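PDB 2DY3: alanine racemase from Corynebacterium glutamicum, which is a two-domain, dimeric protein of the alanine racemase family, joining a TIM-barrel-like domain to a beta-rich one and carrying bound pyridoxal-5'-phosphate. Local coordinates for residues 234-239 with 325-330; 288-293 with 330-335; 4-9 with 356-361; 238-243 with 269-274. All coordinates share one frame; numbering follows the deposited sequence.

Contact 1 (234-239 with 325-330); sequences PAMTWE and VIFGEN
Trp-238 meets Ile-326 and Phe-327 through its CB and the CD2-CE3-CZ3 side of the indole. Its CB sits over one face of the Phe-327 ring, 4.0 Å from that ring's centroid and displaced toward the rim, a CH-pi contact. CG stands anti to the backbone N (chi1 -167°), beside the carbonyl carbon, and from there the ring runs out to Ile-326. CD2 lies under CD1 of Ile-326, which sits over the six-membered ring, a second CH-pi contact only 16° off the ring normal. CE3 lies between CG2 of Ile-326, at 3.5 Å, and CE2 of Phe-327, at 3.7 Å; beyond it, CZ3 also reaches both CG2 and CD1 of Ile-326. The Phe-327 ring takes SD of Met-236 at its edge, 3.8 Å from CZ, a Met-aromatic contact.

The backbone explains why two residues converge on one. Trp-238 N donates to Phe-327 O at 2.7 Å, and Trp-238 O accepts Ile-326 N at 2.8 Å plus a weak bond from Phe-327 N: a classic beta bulge in the antiparallel pairing of strand 236-247 with the end of strand 323-325 and the residues after it, within the C-terminal domain. Past the bulge, Glu-329 N donates to Thr-237 OG1 at 2.7 Å, nearly straight at 169°. The chemistry is thus divided: an apolar cluster around Trp-238, and a threonine hydroxyl that accepts a backbone N-H where the second chain leaves strand geometry.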
loop_
_atom_site.group_PDB
_atom_site.type_symbol
_atom_site.label_atom_id
_atom_site.label_comp_id
_atom_site.label_asym_id
_atom_site.label_seq_id
_atom_site.Cartn_x
_atom_site.Cartn_y
_atom_site.Cartn_z
ATOM N N PRO B 234 14.733 -15.607 4.521
ATOM C CA PRO B 234 13.925 -14.443 4.144
ATOM C C PRO B 234 13.862 -14.357 2.627
ATOM O O PRO B 234 14.855 -14.592 1.953
ATOM C CB PRO B 234 14.689 -13.283 4.773
ATOM C CG PRO B 234 15.219 -13.902 6.028
ATOM C CD PRO B 234 15.741 -15.238 5.530
ATOM N N ALA B 235 12.697 -14.018 2.089
ATOM C CA ALA B 235 12.547 -13.961 0.642
ATOM C C ALA B 235 12.402 -12.563 0.040
ATOM O O ALA B 235 12.553 -12.391 -1.170
ATOM C CB ALA B 235 11.364 -14.821 0.231
ATOM N N MET B 236 12.115 -11.565 0.866
ATOM C CA MET B 236 11.930 -10.221 0.336
ATOM C C MET B 236 13.022 -9.232 0.703
ATOM O O MET B 236 13.519 -9.209 1.833
ATOM C CB MET B 236 10.581 -9.641 0.798
ATOM C CG MET B 236 10.317 -8.215 0.301
ATOM S SD MET B 236 8.763 -7.492 0.921
ATOM C CE MET B 236 7.549 -8.364 -0.097
ATOM N N THR B 237 13.392 -8.424 -0.280
ATOM C CA THR B 237 14.376 -7.368 -0.095
ATOM C C THR B 237 13.768 -6.139 -0.769
ATOM O O THR B 237 13.343 -6.214 -1.924
ATOM C CB THR B 237 15.717 -7.696 -0.773
ATOM O OG1 THR B 237 16.312 -8.841 -0.145
ATOM C CG2 THR B 237 16.669 -6.507 -0.659
ATOM N N TRP B 238 13.687 -5.031 -0.038
ATOM C CA TRP B 238 13.147 -3.778 -0.576
ATOM C C TRP B 238 14.355 -2.869 -0.772
ATOM O O TRP B 238 15.078 -2.578 0.181
ATOM C CB TRP B 238 12.151 -3.157 0.421
ATOM C CG TRP B 238 11.293 -2.036 -0.137
ATOM C CD1 TRP B 238 10.943 -1.843 -1.445
ATOM C CD2 TRP B 238 10.612 -1.017 0.611
ATOM N NE1 TRP B 238 10.089 -0.776 -1.554
ATOM C CE2 TRP B 238 9.866 -0.251 -0.309
ATOM C CE3 TRP B 238 10.557 -0.682 1.970
ATOM C CZ2 TRP B 238 9.070 0.830 0.085
ATOM C CZ3 TRP B 238 9.768 0.391 2.360
ATOM C CH2 TRP B 238 9.035 1.134 1.421
ATOM N N GLU B 239 14.585 -2.430 -2.005
ATOM C CA GLU B 239 15.739 -1.585 -2.289
ATOM C C GLU B 239 15.481 -0.523 -3.354
ATOM O O GLU B 239 14.671 -0.704 -4.268
ATOM C CB GLU B 239 16.931 -2.455 -2.715
ATOM C CG GLU B 239 16.752 -3.156 -4.052
ATOM C CD GLU B 239 17.827 -4.204 -4.331
ATOM O OE1 GLU B 239 17.870 -4.727 -5.461
ATOM O OE2 GLU B 239 18.625 -4.511 -3.421
ATOM N N VAL B 325 19.615 -0.567 0.304
ATOM C CA VAL B 325 18.724 -1.591 0.846
ATOM C C VAL B 325 17.952 -1.019 2.032
ATOM O O VAL B 325 18.549 -0.570 3.004
ATOM C CB VAL B 325 19.520 -2.849 1.328
ATOM C CG1 VAL B 325 18.575 -3.857 1.974
ATOM C CG2 VAL B 325 20.260 -3.493 0.153
ATOM N N ILE B 326 16.626 -1.024 1.944
ATOM C CA ILE B 326 15.788 -0.521 3.028
ATOM C C ILE B 326 15.670 -1.659 4.038
ATOM O O ILE B 326 15.761 -1.449 5.250
ATOM C CB ILE B 326 14.405 -0.090 2.492
ATOM C CG1 ILE B 326 14.593 1.066 1.494
ATOM C CG2 ILE B 326 13.496 0.305 3.644
ATOM C CD1 ILE B 326 13.325 1.492 0.761
ATOM N N PHE B 327 15.479 -2.869 3.520
ATOM C CA PHE B 327 15.439 -4.074 4.343
ATOM C C PHE B 327 15.527 -5.288 3.430
ATOM O O PHE B 327 15.023 -5.275 2.308
ATOM C CB PHE B 327 14.186 -4.122 5.244
ATOM C CG PHE B 327 12.907 -4.512 4.541
ATOM C CD1 PHE B 327 12.656 -5.828 4.199
ATOM C CD2 PHE B 327 11.929 -3.564 4.286
ATOM C CE1 PHE B 327 11.450 -6.194 3.623
ATOM C CE2 PHE B 327 10.719 -3.924 3.709
ATOM C CZ PHE B 327 10.481 -5.240 3.380
ATOM N N GLY B 328 16.205 -6.326 3.902
ATOM C CA GLY B 328 16.349 -7.526 3.105
ATOM C C GLY B 328 17.797 -7.932 2.942
ATOM O O GLY B 328 18.627 -7.660 3.808
ATOM N N GLU B 329 18.096 -8.580 1.822
ATOM C CA GLU B 329 19.447 -9.042 1.529
ATOM C C GLU B 329 20.433 -7.883 1.508
ATOM O O GLU B 329 20.139 -6.813 0.975
ATOM C CB GLU B 329 19.464 -9.773 0.182
ATOM C CG GLU B 329 20.803 -10.412 -0.168
ATOM C CD GLU B 329 20.702 -11.393 -1.329
ATOM O OE1 GLU B 329 21.748 -11.952 -1.727
ATOM O OE2 GLU B 329 19.580 -11.610 -1.840
ATOM N N ASN B 330 21.605 -8.117 2.092
ATOM C CA ASN B 330 22.672 -7.122 2.182
ATOM C C ASN B 330 22.267 -5.889 2.971
ATOM O O ASN B 330 22.786 -4.798 2.742
ATOM C CB ASN B 330 23.152 -6.710 0.787
ATOM C CG ASN B 330 23.767 -7.865 0.028
ATOM O OD1 ASN B 330 24.596 -8.596 0.568
ATOM N ND2 ASN B 330 23.370 -8.037 -1.229
HETATM O O HOH W 1 20.215 -6.592 -2.031
#

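Contact 2 (288-293 with 330-335)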
loop_
_atom_site.group_PDB
_atom_site.type_symbol
_atom_site.label_atom_id
_atom_site.label_comp_id
_atom_site.label_asym_id
_atom_site.label_seq_id
_atom_site.Cartn_x
_atom_site.Cartn_y
_atom_site.Cartn_z
ATOM N N SER B 288 18.043 3.220 9.185
ATOM C CA SER B 288 19.120 3.482 8.243
ATOM C C SER B 288 18.928 2.521 7.073
ATOM O O SER B 288 18.321 1.463 7.226
ATOM C CB SER B 288 20.480 3.183 8.884
ATOM O OG SER B 288 20.666 3.888 10.100
ATOM N N VAL B 289 19.424 2.900 5.901
ATOM C CA VAL B 289 19.350 2.023 4.749
ATOM C C VAL B 289 20.781 1.512 4.631
ATOM O O VAL B 289 21.685 2.032 5.291
ATOM C CB VAL B 289 18.954 2.776 3.456
ATOM C CG1 VAL B 289 17.659 3.546 3.676
ATOM C CG2 VAL B 289 20.062 3.702 3.027
ATOM N N THR B 290 20.998 0.499 3.805
ATOM C CA THR B 290 22.338 -0.039 3.663
ATOM C C THR B 290 22.810 0.004 2.219
ATOM O O THR B 290 22.192 -0.592 1.335
ATOM C CB THR B 290 22.415 -1.500 4.146
ATOM O OG1 THR B 290 21.730 -2.346 3.215
ATOM C CG2 THR B 290 21.771 -1.648 5.502
ATOM N N ILE B 291 23.916 0.707 1.995
ATOM C CA ILE B 291 24.505 0.822 0.671
ATOM C C ILE B 291 25.850 0.090 0.699
ATOM O O ILE B 291 26.770 0.490 1.405
ATOM C CB ILE B 291 24.720 2.296 0.288
ATOM C CG1 ILE B 291 23.374 3.026 0.275
ATOM C CG2 ILE B 291 25.389 2.390 -1.077
ATOM C CD1 ILE B 291 23.468 4.505 -0.059
ATOM N N ASP B 292 25.951 -0.988 -0.069
ATOM C CA ASP B 292 27.173 -1.783 -0.111
ATOM C C ASP B 292 27.494 -2.332 1.272
ATOM O O ASP B 292 28.654 -2.393 1.676
ATOM C CB ASP B 292 28.352 -0.949 -0.621
ATOM C CG ASP B 292 28.239 -0.625 -2.095
ATOM O OD1 ASP B 292 27.980 -1.556 -2.889
ATOM O OD2 ASP B 292 28.417 0.556 -2.461
ATOM N N GLY B 293 26.452 -2.712 2.003
ATOM C CA GLY B 293 26.653 -3.272 3.324
ATOM C C GLY B 293 26.857 -2.283 4.455
ATOM O O GLY B 293 26.980 -2.700 5.604
ATOM N N ASN B 330 21.605 -8.117 2.092
ATOM C CA ASN B 330 22.672 -7.122 2.182
ATOM C C ASN B 330 22.267 -5.889 2.971
ATOM O O ASN B 330 22.786 -4.798 2.742
ATOM C CB ASN B 330 23.152 -6.710 0.787
ATOM C CG ASN B 330 23.767 -7.865 0.028
ATOM O OD1 ASN B 330 24.596 -8.596 0.568
ATOM N ND2 ASN B 330 23.370 -8.037 -1.229
ATOM N N GLY B 331 21.338 -6.077 3.903
ATOM C CA GLY B 331 20.879 -4.985 4.744
ATOM C C GLY B 331 20.276 -5.545 6.020
ATOM O O GLY B 331 20.526 -6.697 6.367
ATOM N N HIS B 332 19.494 -4.734 6.728
ATOM C CA HIS B 332 18.838 -5.184 7.953
ATOM C C HIS B 332 17.624 -6.024 7.557
ATOM O O HIS B 332 16.920 -5.681 6.612
ATOM C CB HIS B 332 18.373 -3.983 8.774
ATOM C CG HIS B 332 19.488 -3.209 9.402
ATOM N ND1 HIS B 332 20.233 -3.700 10.452
ATOM C CD2 HIS B 332 19.986 -1.981 9.126
ATOM C CE1 HIS B 332 21.141 -2.805 10.798
ATOM N NE2 HIS B 332 21.014 -1.754 10.010
ATOM N N ASP B 333 17.364 -7.117 8.265
ATOM C CA ASP B 333 16.216 -7.932 7.898
ATOM C C ASP B 333 14.897 -7.282 8.290
ATOM O O ASP B 333 14.865 -6.300 9.029
ATOM C CB ASP B 333 16.306 -9.343 8.496
ATOM C CG ASP B 333 16.358 -9.348 10.010
ATOM O OD1 ASP B 333 15.751 -8.455 10.648
ATOM O OD2 ASP B 333 17.001 -10.271 10.557
ATOM N N ALA B 334 13.813 -7.840 7.772
ATOM C CA ALA B 334 12.470 -7.338 8.026
ATOM C C ALA B 334 12.138 -7.184 9.505
ATOM O O ALA B 334 11.474 -6.227 9.903
ATOM C CB ALA B 334 11.450 -8.258 7.350
ATOM N N THR B 335 12.594 -8.130 10.318
ATOM C CA THR B 335 12.341 -8.096 11.754
ATOM C C THR B 335 13.044 -6.907 12.409
ATOM O O THR B 335 12.440 -6.175 13.192
ATOM C CB THR B 335 12.797 -9.420 12.431
ATOM O OG1 THR B 335 12.143 -10.525 11.797
ATOM C CG2 THR B 335 12.437 -9.430 13.908
HETATM O O HOH W 2 23.608 -2.895 1.192
#
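Asn-330 O is gripped by two donors: the hydroxyl OG1 of Thr-290, at 2.7 Å, and a bridging water, at 2.6 Å. The hydroxyl approaches at a C=O...O angle of 127°, tilted 20° from the carbonyl plane. The same water accepts Gly-293 N at 3.0 Å and donates a weak bond to Thr-290 O, and in this way connects the end of strand 288-291 with the turn after it and with the facing loop. Thr-290 owes its reach to chi1 of 71°, which sets OG1 between the backbone N and the carbonyl carbon, while CG2 lies anti to the carbonyl carbon. From there CG2 rests 3.5 Å from CA of Gly-331. That CA is also close to OG1, and a CB on the same backbone would fall on the hydroxyl, so the approach depends on the missing side chain.

Strand 288-291 belongs to the mixed sheet of the C-terminal domain, between strands 294-299 and 323-325, and the facing loop leads into helix 334-340. Asp-333 occupies the N-cap of this helix, its OD1 accepting the backbone N of Asp-336. Thr-290 points toward the loop, whereas Val-289 and Ile-291 turn away to pack on strands 307-312 and 323-325.

His-332 extends the contact along the strand. Its CD2 comes to 4.1 Å from CG2 of Thr-290, obliquely to the ring, and Ser-288 O lies at the ring edge, near its plane. The imidazole is held from beyond the two segments by a hydrogen bond between NE2 and Asp-295 OD2.

Contact 3 (4-9 with 356-361); sequences LTTKID and TVRAYV
Chi1 of -176° places CG of Leu-4 anti to the backbone N, and chi1 of 65° in Thr-356 sets OG1 between the backbone N and the carbonyl carbon, which leaves CG2 anti to the carbonyl carbon; the two side chains then lie side by side, pointing the same way. Their contact is tight, with CD2 of Leu-4 only 3.2 Å from CG2 of Thr-356, closer than usual for two methyl groups. The hydroxyl of Thr-356 is bonded to Thr-353 O.

From this end run two parallel strands, 4-8 and 357-360, whose axes approach to 4.6 Å at an angle of 31°. Leu-4 O accepts Val-357 N, Thr-6 N donates to Val-357 O and Thr-6 O accepts Ala-359 N, the last at 2.9 Å; Ile-8 N to Ala-359 O continues the ladder. The pairing joins the two ends of the chain within the mixed sheet, so the N-terminal strand is an integral part of the beta-rich domain, held on its other side by strand 236-247.

On the face carrying Thr-6 and Ile-8, CB of Ile-8 meets CD1 of Tyr-360 at 3.7 Å, obliquely to the ring, and CG1 lies 3.7 Å from CG of Arg-358, the two side chains crossing at a slant. A water lies 2.9 Å from Thr-6 OG1 and accepts a weak bond from Arg-358 NE, while NH2 of that arginine donates to Asn-39 O.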
loop_
_atom_site.group_PDB
_atom_site.type_symbol
_atom_site.label_atom_id
_atom_site.label_comp_id
_atom_site.label_asym_id
_atom_site.label_seq_id
_atom_site.Cartn_x
_atom_site.Cartn_y
_atom_site.Cartn_z
ATOM N N LEU B 4 12.931 1.646 -7.847
ATOM C CA LEU B 4 12.400 1.113 -6.602
ATOM C C LEU B 4 11.797 -0.270 -6.815
ATOM O O LEU B 4 10.856 -0.435 -7.585
ATOM C CB LEU B 4 11.338 2.069 -6.055
ATOM C CG LEU B 4 10.724 1.718 -4.703
ATOM C CD1 LEU B 4 11.823 1.684 -3.644
ATOM C CD2 LEU B 4 9.652 2.747 -4.347
ATOM N N THR B 5 12.321 -1.267 -6.116
ATOM C CA THR B 5 11.813 -2.618 -6.297
ATOM C C THR B 5 11.908 -3.493 -5.058
ATOM O O THR B 5 12.562 -3.148 -4.073
ATOM C CB THR B 5 12.599 -3.354 -7.403
ATOM O OG1 THR B 5 13.883 -3.729 -6.894
ATOM C CG2 THR B 5 12.812 -2.453 -8.619
ATOM N N THR B 6 11.224 -4.629 -5.121
ATOM C CA THR B 6 11.284 -5.624 -4.068
ATOM C C THR B 6 11.803 -6.864 -4.786
ATOM O O THR B 6 11.267 -7.247 -5.828
ATOM C CB THR B 6 9.905 -5.947 -3.462
ATOM O OG1 THR B 6 8.959 -6.195 -4.513
ATOM C CG2 THR B 6 9.426 -4.803 -2.578
ATOM N N LYS B 7 12.869 -7.456 -4.261
ATOM C CA LYS B 7 13.436 -8.668 -4.846
ATOM C C LYS B 7 12.793 -9.839 -4.135
ATOM O O LYS B 7 12.896 -9.948 -2.915
ATOM C CB LYS B 7 14.942 -8.765 -4.601
ATOM C CG LYS B 7 15.838 -7.903 -5.460
ATOM C CD LYS B 7 17.290 -8.220 -5.112
ATOM C CE LYS B 7 18.281 -7.514 -6.019
ATOM N NZ LYS B 7 19.693 -7.842 -5.642
ATOM N N ILE B 8 12.138 -10.713 -4.887
ATOM C CA ILE B 8 11.514 -11.875 -4.292
ATOM C C ILE B 8 12.305 -13.116 -4.663
ATOM O O ILE B 8 12.317 -13.536 -5.819
ATOM C CB ILE B 8 10.058 -12.057 -4.768
ATOM C CG1 ILE B 8 9.286 -10.748 -4.602
ATOM C CG2 ILE B 8 9.382 -13.151 -3.957
ATOM C CD1 ILE B 8 9.375 -10.153 -3.209
ATOM N N ASP B 9 12.971 -13.695 -3.672
ATOM C CA ASP B 9 13.763 -14.896 -3.878
ATOM C C ASP B 9 12.855 -16.122 -3.801
ATOM O O ASP B 9 12.493 -16.562 -2.713
ATOM C CB ASP B 9 14.846 -14.985 -2.805
ATOM C CG ASP B 9 15.756 -16.183 -2.989
ATOM O OD1 ASP B 9 15.418 -17.088 -3.783
ATOM O OD2 ASP B 9 16.813 -16.223 -2.325
ATOM N N THR B 356 6.919 0.956 -6.312
ATOM C CA THR B 356 7.724 -0.243 -6.100
ATOM C C THR B 356 7.366 -1.337 -7.103
ATOM O O THR B 356 6.207 -1.726 -7.219
ATOM C CB THR B 356 7.510 -0.834 -4.692
ATOM O OG1 THR B 356 6.155 -1.286 -4.570
ATOM C CG2 THR B 356 7.773 0.196 -3.631
ATOM N N VAL B 357 8.365 -1.839 -7.816
ATOM C CA VAL B 357 8.135 -2.899 -8.788
ATOM C C VAL B 357 8.640 -4.217 -8.216
ATOM O O VAL B 357 9.693 -4.270 -7.583
ATOM C CB VAL B 357 8.855 -2.613 -10.120
ATOM C CG1 VAL B 357 8.637 -3.767 -11.085
ATOM C CG2 VAL B 357 8.334 -1.321 -10.714
ATOM N N ARG B 358 7.886 -5.282 -8.444
ATOM C CA ARG B 358 8.250 -6.589 -7.928
ATOM C C ARG B 358 9.117 -7.373 -8.915
ATOM O O ARG B 358 8.729 -7.580 -10.066
ATOM C CB ARG B 358 6.968 -7.359 -7.591
ATOM C CG ARG B 358 7.159 -8.653 -6.843
ATOM C CD ARG B 358 5.810 -9.284 -6.472
ATOM N NE ARG B 358 5.097 -8.552 -5.424
ATOM C CZ ARG B 358 3.922 -7.945 -5.592
ATOM N NH1 ARG B 358 3.316 -7.972 -6.771
ATOM N NH2 ARG B 358 3.345 -7.318 -4.577
ATOM N N ALA B 359 10.296 -7.795 -8.461
ATOM C CA ALA B 359 11.215 -8.573 -9.289
ATOM C C ALA B 359 11.510 -9.908 -8.607
ATOM O O ALA B 359 11.760 -9.968 -7.398
ATOM C CB ALA B 359 12.501 -7.808 -9.515
ATOM N N TYR B 360 11.500 -10.980 -9.391
ATOM C CA TYR B 360 11.723 -12.307 -8.844
ATOM C C TYR B 360 13.162 -12.806 -8.916
ATOM O O TYR B 360 13.760 -12.870 -9.986
ATOM C CB TYR B 360 10.764 -13.281 -9.528
ATOM C CG TYR B 360 9.322 -12.906 -9.265
ATOM C CD1 TYR B 360 8.732 -13.171 -8.034
ATOM C CD2 TYR B 360 8.581 -12.211 -10.211
ATOM C CE1 TYR B 360 7.448 -12.755 -7.752
ATOM C CE2 TYR B 360 7.297 -11.784 -9.938
ATOM C CZ TYR B 360 6.734 -12.059 -8.705
ATOM O OH TYR B 360 5.456 -11.634 -8.419
ATOM N N VAL B 361 13.695 -13.135 -7.741
ATOM C CA VAL B 361 15.057 -13.635 -7.556
ATOM C C VAL B 361 16.140 -12.700 -8.075
ATOM O O VAL B 361 15.977 -12.051 -9.107
ATOM C CB VAL B 361 15.235 -15.014 -8.208
ATOM C CG1 VAL B 361 16.644 -15.513 -7.989
ATOM C CG2 VAL B 361 14.236 -15.989 -7.616
HETATM O O HOH W 3 6.469 -6.814 -3.229
#

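Contact 4 (238-243 with 269-274)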
loop_
_atom_site.group_PDB
_atom_site.type_symbol
_atom_site.label_atom_id
_atom_site.label_comp_id
_atom_site.label_asym_id
_atom_site.label_seq_id
_atom_site.Cartn_x
_atom_site.Cartn_y
_atom_site.Cartn_z
ATOM N N TRP B 238 13.687 -5.031 -0.038
ATOM C CA TRP B 238 13.147 -3.778 -0.576
ATOM C C TRP B 238 14.355 -2.869 -0.772
ATOM O O TRP B 238 15.078 -2.578 0.181
ATOM C CB TRP B 238 12.151 -3.157 0.421
ATOM C CG TRP B 238 11.293 -2.036 -0.137
ATOM C CD1 TRP B 238 10.943 -1.843 -1.445
ATOM C CD2 TRP B 238 10.612 -1.017 0.611
ATOM N NE1 TRP B 238 10.089 -0.776 -1.554
ATOM C CE2 TRP B 238 9.866 -0.251 -0.309
ATOM C CE3 TRP B 238 10.557 -0.682 1.970
ATOM C CZ2 TRP B 238 9.070 0.830 0.085
ATOM C CZ3 TRP B 238 9.768 0.391 2.360
ATOM C CH2 TRP B 238 9.035 1.134 1.421
ATOM N N GLU B 239 14.585 -2.430 -2.005
ATOM C CA GLU B 239 15.739 -1.585 -2.289
ATOM C C GLU B 239 15.481 -0.523 -3.354
ATOM O O GLU B 239 14.671 -0.704 -4.268
ATOM C CB GLU B 239 16.931 -2.455 -2.715
ATOM C CG GLU B 239 16.752 -3.156 -4.052
ATOM C CD GLU B 239 17.827 -4.204 -4.331
ATOM O OE1 GLU B 239 17.870 -4.727 -5.461
ATOM O OE2 GLU B 239 18.625 -4.511 -3.421
ATOM N N ALA B 240 16.194 0.588 -3.227
ATOM C CA ALA B 240 16.060 1.690 -4.162
ATOM C C ALA B 240 17.431 2.139 -4.632
ATOM O O ALA B 240 18.445 1.869 -3.991
ATOM C CB ALA B 240 15.333 2.855 -3.492
ATOM N N LYS B 241 17.458 2.814 -5.770
ATOM C CA LYS B 241 18.702 3.327 -6.303
ATOM C C LYS B 241 18.708 4.820 -6.001
ATOM O O LYS B 241 17.728 5.518 -6.278
ATOM C CB LYS B 241 18.772 3.062 -7.808
ATOM C CG LYS B 241 18.753 1.573 -8.132
ATOM C CD LYS B 241 19.264 1.285 -9.529
ATOM C CE LYS B 241 19.498 -0.209 -9.718
ATOM N NZ LYS B 241 20.011 -0.534 -11.077
ATOM N N VAL B 242 19.798 5.296 -5.410
ATOM C CA VAL B 242 19.930 6.703 -5.066
ATOM C C VAL B 242 19.791 7.558 -6.317
ATOM O O VAL B 242 20.480 7.336 -7.311
ATOM C CB VAL B 242 21.299 6.977 -4.404
ATOM C CG1 VAL B 242 21.426 8.462 -4.050
ATOM C CG2 VAL B 242 21.450 6.108 -3.161
ATOM N N SER B 243 18.894 8.536 -6.267
ATOM C CA SER B 243 18.668 9.401 -7.416
ATOM C C SER B 243 19.663 10.547 -7.483
ATOM O O SER B 243 20.103 10.935 -8.564
ATOM C CB SER B 243 17.250 9.967 -7.369
ATOM O OG SER B 243 17.054 10.728 -6.193
ATOM N N ALA B 269 21.942 11.892 0.533
ATOM C CA ALA B 269 21.568 11.179 -0.676
ATOM C C ALA B 269 20.048 11.066 -0.702
ATOM O O ALA B 269 19.406 10.912 0.337
ATOM C CB ALA B 269 22.209 9.783 -0.701
ATOM N N VAL B 270 19.476 11.169 -1.893
ATOM C CA VAL B 270 18.036 11.067 -2.043
ATOM C C VAL B 270 17.691 9.683 -2.570
ATOM O O VAL B 270 18.275 9.227 -3.547
ATOM C CB VAL B 270 17.508 12.129 -3.030
ATOM C CG1 VAL B 270 15.991 12.037 -3.135
ATOM C CG2 VAL B 270 17.917 13.523 -2.557
ATOM N N VAL B 271 16.773 8.992 -1.905
ATOM C CA VAL B 271 16.362 7.680 -2.379
ATOM C C VAL B 271 14.902 7.803 -2.794
ATOM O O VAL B 271 14.057 8.256 -2.027
ATOM C CB VAL B 271 16.588 6.579 -1.299
ATOM C CG1 VAL B 271 16.888 7.219 0.036
ATOM C CG2 VAL B 271 15.397 5.650 -1.220
ATOM N N PRO B 272 14.603 7.433 -4.045
ATOM C CA PRO B 272 13.289 7.463 -4.690
ATOM C C PRO B 272 12.200 6.576 -4.096
ATOM O O PRO B 272 11.682 5.691 -4.770
ATOM C CB PRO B 272 13.614 7.089 -6.138
ATOM C CG PRO B 272 14.719 6.115 -5.970
ATOM C CD PRO B 272 15.598 6.808 -4.935
ATOM N N ALA B 273 11.853 6.833 -2.840
ATOM C CA ALA B 273 10.798 6.092 -2.153
ATOM C C ALA B 273 10.180 7.018 -1.104
ATOM O O ALA B 273 10.904 7.585 -0.282
ATOM C CB ALA B 273 11.371 4.845 -1.493
ATOM N N GLY B 274 8.851 7.172 -1.148
ATOM C CA GLY B 274 8.146 8.036 -0.206
ATOM C C GLY B 274 6.928 7.357 0.416
ATOM O O GLY B 274 6.703 6.170 0.179
#
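Ala-269 opens the contact by setting its CB 3.7 Å from CG1 of Val-242, a branch that lies anti to its own backbone N. Val-270 follows with the polar link: its carbonyl O accepts Ser-243 N at 2.9 Å, with a C=O...N angle of 161°. The same oxygen lies 3.4 Å from CA of Val-242, a CA-H...O contact. Ser-243 OG, set between the backbone N and the carbonyl carbon by chi1 of 60°, lies 3.5 Å from CB of Val-270.

Next, Val-271 brings CG2 to 3.6 Å from CB of Ala-240. Pro-272 adds its CG to the same methyl at 4.1 Å and stands at the centre of an inverse gamma turn, closed by Ala-273 N donating to Val-271 O. The turn ends strand 267-271, antiparallel neighbour of strand 236-247 in the mixed sheet of the C-terminal domain; here the touching parts run 115° apart. Ile-81 of the second subunit packs on Pro-272, and Ser-130 of that subunit on Val-270.

In this buried contact between neighbouring strands, one carbonyl is thus satisfied by a backbone N-H amid aliphatic contacts of alanine, valine and proline.

All four contacts serve one mixed sheet. Contacts 1 and 4 are buried and their segments overlap at Trp-238 and Glu-239 on strand 236-247, but contact 4 is made by Ala-240 to Ser-243; the first is rich in aromatic groups and the second in small aliphatic ones, and contact 4 is also the one that the second subunit reaches. Contact 3, partly buried, is a regular parallel ladder on the neighbouring strand, and meets contact 1 through Thr-237 O and Lys-7 N, 2.7 Å apart. Contact 2 lies at the surface and depends on a hydroxyl and a water instead of a ladder. It shares Asn-330 with contact 1, whose Val-325 N approaches Thr-290 O to 2.8 Å.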